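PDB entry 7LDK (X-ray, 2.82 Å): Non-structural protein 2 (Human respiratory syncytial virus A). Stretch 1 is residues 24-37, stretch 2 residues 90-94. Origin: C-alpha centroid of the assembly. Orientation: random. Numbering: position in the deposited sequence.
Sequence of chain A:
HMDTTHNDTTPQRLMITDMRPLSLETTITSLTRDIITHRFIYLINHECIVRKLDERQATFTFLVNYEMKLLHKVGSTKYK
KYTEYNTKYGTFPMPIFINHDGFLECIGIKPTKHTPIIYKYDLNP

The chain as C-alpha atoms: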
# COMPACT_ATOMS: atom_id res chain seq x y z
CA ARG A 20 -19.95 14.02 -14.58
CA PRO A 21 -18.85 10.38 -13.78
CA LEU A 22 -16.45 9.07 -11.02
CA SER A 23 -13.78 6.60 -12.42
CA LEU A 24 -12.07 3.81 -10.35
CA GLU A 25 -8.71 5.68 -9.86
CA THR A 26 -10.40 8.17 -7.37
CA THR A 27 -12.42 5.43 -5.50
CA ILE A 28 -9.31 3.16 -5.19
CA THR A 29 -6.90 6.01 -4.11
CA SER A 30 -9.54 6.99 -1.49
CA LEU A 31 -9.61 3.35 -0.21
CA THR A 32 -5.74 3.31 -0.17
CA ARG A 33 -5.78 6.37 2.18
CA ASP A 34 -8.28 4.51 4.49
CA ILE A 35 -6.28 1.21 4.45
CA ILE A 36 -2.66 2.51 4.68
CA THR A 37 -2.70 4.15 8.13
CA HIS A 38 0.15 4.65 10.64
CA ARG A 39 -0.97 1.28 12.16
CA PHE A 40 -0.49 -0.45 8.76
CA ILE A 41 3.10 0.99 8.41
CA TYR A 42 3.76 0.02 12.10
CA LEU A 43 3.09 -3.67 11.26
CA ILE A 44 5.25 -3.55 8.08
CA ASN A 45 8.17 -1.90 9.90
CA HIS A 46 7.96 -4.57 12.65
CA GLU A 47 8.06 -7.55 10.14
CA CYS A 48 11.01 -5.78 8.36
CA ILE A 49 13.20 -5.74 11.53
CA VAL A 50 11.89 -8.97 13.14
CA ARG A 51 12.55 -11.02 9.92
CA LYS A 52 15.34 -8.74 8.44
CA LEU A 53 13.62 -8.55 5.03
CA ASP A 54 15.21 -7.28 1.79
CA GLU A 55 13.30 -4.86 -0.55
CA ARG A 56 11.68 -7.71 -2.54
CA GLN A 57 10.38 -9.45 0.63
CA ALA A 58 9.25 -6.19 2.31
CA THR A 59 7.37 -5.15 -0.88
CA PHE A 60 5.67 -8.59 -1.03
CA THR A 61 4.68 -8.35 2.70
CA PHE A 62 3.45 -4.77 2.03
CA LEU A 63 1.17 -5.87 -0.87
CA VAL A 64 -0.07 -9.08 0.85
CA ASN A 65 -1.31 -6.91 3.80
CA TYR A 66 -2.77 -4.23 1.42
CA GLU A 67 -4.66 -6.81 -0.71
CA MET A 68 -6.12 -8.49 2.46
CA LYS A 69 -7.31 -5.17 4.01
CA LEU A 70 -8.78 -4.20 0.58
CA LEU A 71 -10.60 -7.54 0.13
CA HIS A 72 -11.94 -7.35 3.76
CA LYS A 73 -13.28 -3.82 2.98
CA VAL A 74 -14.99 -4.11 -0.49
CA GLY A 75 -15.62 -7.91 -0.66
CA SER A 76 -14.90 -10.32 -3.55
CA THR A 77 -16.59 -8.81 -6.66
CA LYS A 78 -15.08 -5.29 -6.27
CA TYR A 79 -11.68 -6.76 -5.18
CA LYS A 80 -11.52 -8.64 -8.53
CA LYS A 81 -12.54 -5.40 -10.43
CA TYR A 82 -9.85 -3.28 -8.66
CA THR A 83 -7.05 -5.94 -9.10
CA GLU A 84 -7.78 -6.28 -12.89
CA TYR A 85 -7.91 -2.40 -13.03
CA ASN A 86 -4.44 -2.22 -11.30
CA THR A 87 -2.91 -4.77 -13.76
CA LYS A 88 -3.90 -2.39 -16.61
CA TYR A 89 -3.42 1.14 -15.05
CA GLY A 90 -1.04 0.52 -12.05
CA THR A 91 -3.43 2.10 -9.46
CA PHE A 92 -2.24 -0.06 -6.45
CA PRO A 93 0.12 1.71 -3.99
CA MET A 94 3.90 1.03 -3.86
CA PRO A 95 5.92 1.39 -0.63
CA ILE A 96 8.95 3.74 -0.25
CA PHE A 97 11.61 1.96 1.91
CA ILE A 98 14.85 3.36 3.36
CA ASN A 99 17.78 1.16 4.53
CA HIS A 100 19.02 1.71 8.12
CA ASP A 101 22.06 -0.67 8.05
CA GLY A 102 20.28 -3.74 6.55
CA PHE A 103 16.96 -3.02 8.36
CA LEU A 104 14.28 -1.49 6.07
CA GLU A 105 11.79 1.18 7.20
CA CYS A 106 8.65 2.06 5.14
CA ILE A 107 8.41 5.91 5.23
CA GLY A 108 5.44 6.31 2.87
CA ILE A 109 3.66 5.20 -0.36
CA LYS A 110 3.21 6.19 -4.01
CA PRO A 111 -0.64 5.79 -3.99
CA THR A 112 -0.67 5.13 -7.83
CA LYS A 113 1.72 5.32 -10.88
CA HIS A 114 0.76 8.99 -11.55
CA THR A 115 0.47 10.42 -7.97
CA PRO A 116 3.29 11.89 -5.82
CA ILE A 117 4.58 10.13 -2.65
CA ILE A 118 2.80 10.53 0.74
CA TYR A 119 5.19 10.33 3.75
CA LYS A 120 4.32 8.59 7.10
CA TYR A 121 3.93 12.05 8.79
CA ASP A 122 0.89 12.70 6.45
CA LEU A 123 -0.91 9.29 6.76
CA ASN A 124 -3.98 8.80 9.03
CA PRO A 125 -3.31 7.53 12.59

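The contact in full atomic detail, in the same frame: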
# COMPACT_ATOMS: atom_id res chain seq x y z
N LEU A 24 -12.71 4.71 -11.36
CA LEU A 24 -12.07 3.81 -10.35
C LEU A 24 -10.91 4.52 -9.65
O LEU A 24 -10.90 4.47 -8.41
CB LEU A 24 -11.56 2.55 -11.07
CG LEU A 24 -12.62 1.59 -11.59
CD1 LEU A 24 -12.18 0.90 -12.88
CD2 LEU A 24 -12.98 0.57 -10.53
N GLU A 25 -9.98 5.12 -10.41
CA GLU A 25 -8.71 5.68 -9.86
C GLU A 25 -8.99 6.49 -8.58
O GLU A 25 -8.21 6.31 -7.63
CB GLU A 25 -7.96 6.52 -10.90
CG GLU A 25 -6.54 6.89 -10.44
CD GLU A 25 -5.61 7.65 -11.39
OE1 GLU A 25 -4.37 7.63 -11.15
OE2 GLU A 25 -6.12 8.28 -12.36
N THR A 26 -10.04 7.33 -8.55
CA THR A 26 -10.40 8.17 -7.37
C THR A 26 -10.85 7.27 -6.21
O THR A 26 -10.29 7.40 -5.11
CB THR A 26 -11.53 9.17 -7.66
OG1 THR A 26 -11.43 9.62 -9.01
CG2 THR A 26 -11.52 10.36 -6.71
N THR A 27 -11.84 6.41 -6.47
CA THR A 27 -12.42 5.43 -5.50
C THR A 27 -11.31 4.61 -4.84
O THR A 27 -11.34 4.47 -3.60
CB THR A 27 -13.36 4.46 -6.21
OG1 THR A 27 -14.22 5.28 -7.00
CG2 THR A 27 -14.11 3.57 -5.24
N ILE A 28 -10.39 4.08 -5.65
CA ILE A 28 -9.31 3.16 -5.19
C ILE A 28 -8.29 3.94 -4.36
O ILE A 28 -7.89 3.42 -3.32
CB ILE A 28 -8.61 2.40 -6.34
CG1 ILE A 28 -9.56 1.50 -7.12
CG2 ILE A 28 -7.47 1.59 -5.75
CD1 ILE A 28 -8.87 0.59 -8.12
N THR A 29 -7.85 5.12 -4.82
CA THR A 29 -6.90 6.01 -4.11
C THR A 29 -7.48 6.38 -2.75
O THR A 29 -6.73 6.39 -1.76
CB THR A 29 -6.56 7.28 -4.91
OG1 THR A 29 -6.05 6.86 -6.17
CG2 THR A 29 -5.51 8.16 -4.26
N SER A 30 -8.78 6.67 -2.72
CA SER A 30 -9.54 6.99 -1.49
C SER A 30 -9.50 5.81 -0.51
O SER A 30 -9.29 6.05 0.69
CB SER A 30 -10.94 7.37 -1.82
OG SER A 30 -11.47 8.13 -0.76
N LEU A 31 -9.70 4.59 -1.02
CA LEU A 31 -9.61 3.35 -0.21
C LEU A 31 -8.18 3.18 0.32
O LEU A 31 -8.02 2.79 1.47
CB LEU A 31 -10.00 2.15 -1.08
CG LEU A 31 -11.48 1.98 -1.34
CD1 LEU A 31 -11.69 1.01 -2.50
CD2 LEU A 31 -12.20 1.52 -0.08
N THR A 32 -7.18 3.43 -0.53
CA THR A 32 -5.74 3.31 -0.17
C THR A 32 -5.46 4.23 1.03
O THR A 32 -4.76 3.80 1.94
CB THR A 32 -4.88 3.61 -1.39
OG1 THR A 32 -5.07 2.52 -2.29
CG2 THR A 32 -3.41 3.76 -1.07
N ARG A 33 -6.03 5.42 1.07
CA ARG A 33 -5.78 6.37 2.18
C ARG A 33 -6.42 5.84 3.47
O ARG A 33 -5.84 6.05 4.53
CB ARG A 33 -6.27 7.76 1.75
CG ARG A 33 -5.55 8.31 0.52
CD ARG A 33 -5.15 9.76 0.65
NE ARG A 33 -4.21 9.94 1.76
CZ ARG A 33 -3.80 11.11 2.23
NH1 ARG A 33 -2.96 11.13 3.25
NH2 ARG A 33 -4.23 12.25 1.70
N ASP A 34 -7.57 5.16 3.36
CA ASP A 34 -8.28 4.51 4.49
C ASP A 34 -7.52 3.28 5.01
O ASP A 34 -7.45 3.09 6.22
CB ASP A 34 -9.69 4.06 4.09
CG ASP A 34 -10.69 5.21 3.87
OD1 ASP A 34 -10.44 6.33 4.42
OD2 ASP A 34 -11.73 4.98 3.18
N ILE A 35 -6.97 2.48 4.10
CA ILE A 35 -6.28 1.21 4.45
C ILE A 35 -4.88 1.49 5.00
O ILE A 35 -4.53 0.92 6.03
CB ILE A 35 -6.23 0.27 3.23
CG1 ILE A 35 -7.63 -0.24 2.88
CG2 ILE A 35 -5.26 -0.88 3.49
CD1 ILE A 35 -7.70 -0.91 1.54
N ILE A 36 -4.08 2.31 4.31
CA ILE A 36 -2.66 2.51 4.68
C ILE A 36 -2.57 3.63 5.71
O ILE A 36 -2.30 4.79 5.35
CB ILE A 36 -1.75 2.67 3.46
CG1 ILE A 36 -1.86 1.42 2.57
CG2 ILE A 36 -0.32 2.91 3.90
CD1 ILE A 36 -0.97 1.44 1.38
N THR A 37 -2.77 3.26 6.96
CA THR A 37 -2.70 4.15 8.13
C THR A 37 -1.31 4.00 8.76
O THR A 37 -0.56 3.12 8.34
CB THR A 37 -3.80 3.79 9.13
OG1 THR A 37 -3.53 2.45 9.53
CG2 THR A 37 -5.19 3.95 8.54
N GLY A 90 -2.06 0.38 -13.11
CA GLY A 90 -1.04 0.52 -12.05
C GLY A 90 -1.48 1.41 -10.89
O GLY A 90 -0.64 2.19 -10.34
N THR A 91 -2.73 1.25 -10.46
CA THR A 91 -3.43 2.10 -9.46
C THR A 91 -3.21 1.60 -8.01
O THR A 91 -3.71 2.26 -7.05
CB THR A 91 -4.92 2.05 -9.82
OG1 THR A 91 -5.57 3.13 -9.16
CG2 THR A 91 -5.55 0.72 -9.43
N PHE A 92 -2.55 0.45 -7.81
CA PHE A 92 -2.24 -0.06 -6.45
C PHE A 92 -1.00 0.67 -5.91
O PHE A 92 -0.06 0.96 -6.65
CB PHE A 92 -2.13 -1.59 -6.43
CG PHE A 92 -3.46 -2.30 -6.38
CD1 PHE A 92 -4.67 -1.61 -6.41
CD2 PHE A 92 -3.50 -3.69 -6.31
CE1 PHE A 92 -5.88 -2.28 -6.40
CE2 PHE A 92 -4.72 -4.36 -6.30
CZ PHE A 92 -5.91 -3.66 -6.35
N PRO A 93 -0.99 1.00 -4.61
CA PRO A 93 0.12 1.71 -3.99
C PRO A 93 1.40 0.88 -3.97
O PRO A 93 1.32 -0.33 -3.93
CB PRO A 93 -0.38 1.95 -2.56
CG PRO A 93 -1.27 0.77 -2.31
CD PRO A 93 -2.01 0.63 -3.61
N MET A 94 2.53 1.58 -4.02
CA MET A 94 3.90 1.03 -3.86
C MET A 94 4.52 1.65 -2.61
O MET A 94 4.39 2.84 -2.36
CB MET A 94 4.79 1.40 -5.05
CG MET A 94 4.41 0.78 -6.36
SD MET A 94 5.01 1.90 -7.67
CE MET A 94 3.58 1.91 -8.76
O HOH W 1 -4.05 3.42 -4.34

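No direct hydrogen bond joins these two stretches; the polar link between them is a single water. Water 1 lies 2.5 Å from Thr32 OG1 and 3.0 Å from Thr91 O, and it donates a hydrogen bond to that carbonyl oxygen. Which partner supplies the proton between the water and the Thr32 hydroxyl is not decided by the geometry. The helix backbone of stretch 1, for its part, bonds internally, as in Ile28 N to Leu24 O at 2.8 Å and Ile36 N to Thr32 O at 2.9 Å.

Everything else across the contact is van der Waals packing. Glu25, Ile28, Thr32 and Ile36, spaced at intervals of three or four residues, meet the irregular segment from Thr91 to Pro93. This spacing is close to that of helical turns, so the residues line one side of the helix and its end. Ile36, the first residue to leave helical phi/psi, still directs its CA-to-CB bond toward the partner.

Ile28 is buried and makes the tightest approach, with its CD1 3.6 Å from Thr91 CG2. The branched isoleucine also places CG2 4.2 Å from Phe92 CE1, at the edge of the aromatic ring and near its plane. Phe92 reaches this position although its CA-to-CB bond points away: with chi1 at -80° (m), the end of the side chain comes nearer the helix. Thr91 suits its buried place by combining a methyl group for Ile28 with a hydroxyl; Glu25 CG, part of the aliphatic portion of its side chain, passes 4.1 Å from Thr91 OG1. That is a contact of carbon with oxygen, and the extended t, t conformation about chi1 and chi2 carries the Glu25 carboxylate beyond it.

Pro93 offers a compact ring, puckered C-gamma endo, and no amide hydrogen that would need an acceptor. Its CD lies 3.8 Å from Thr32 OG1, and its CG lies 3.8 Å from Ile36 CD1, an apolar contact between buried side chains. Thr32 OG1 thus meets both the proline ring and the water, a role its short hydroxyl-bearing side chain can fill.

At the ends the contact fades. Gly90, the first residue after a helix to leave helical phi/psi, has phi of 62°, a value that favours glycine; Met94 directs its CA-to-CB bond away. In all, 277 Å² is buried, summed over both sides.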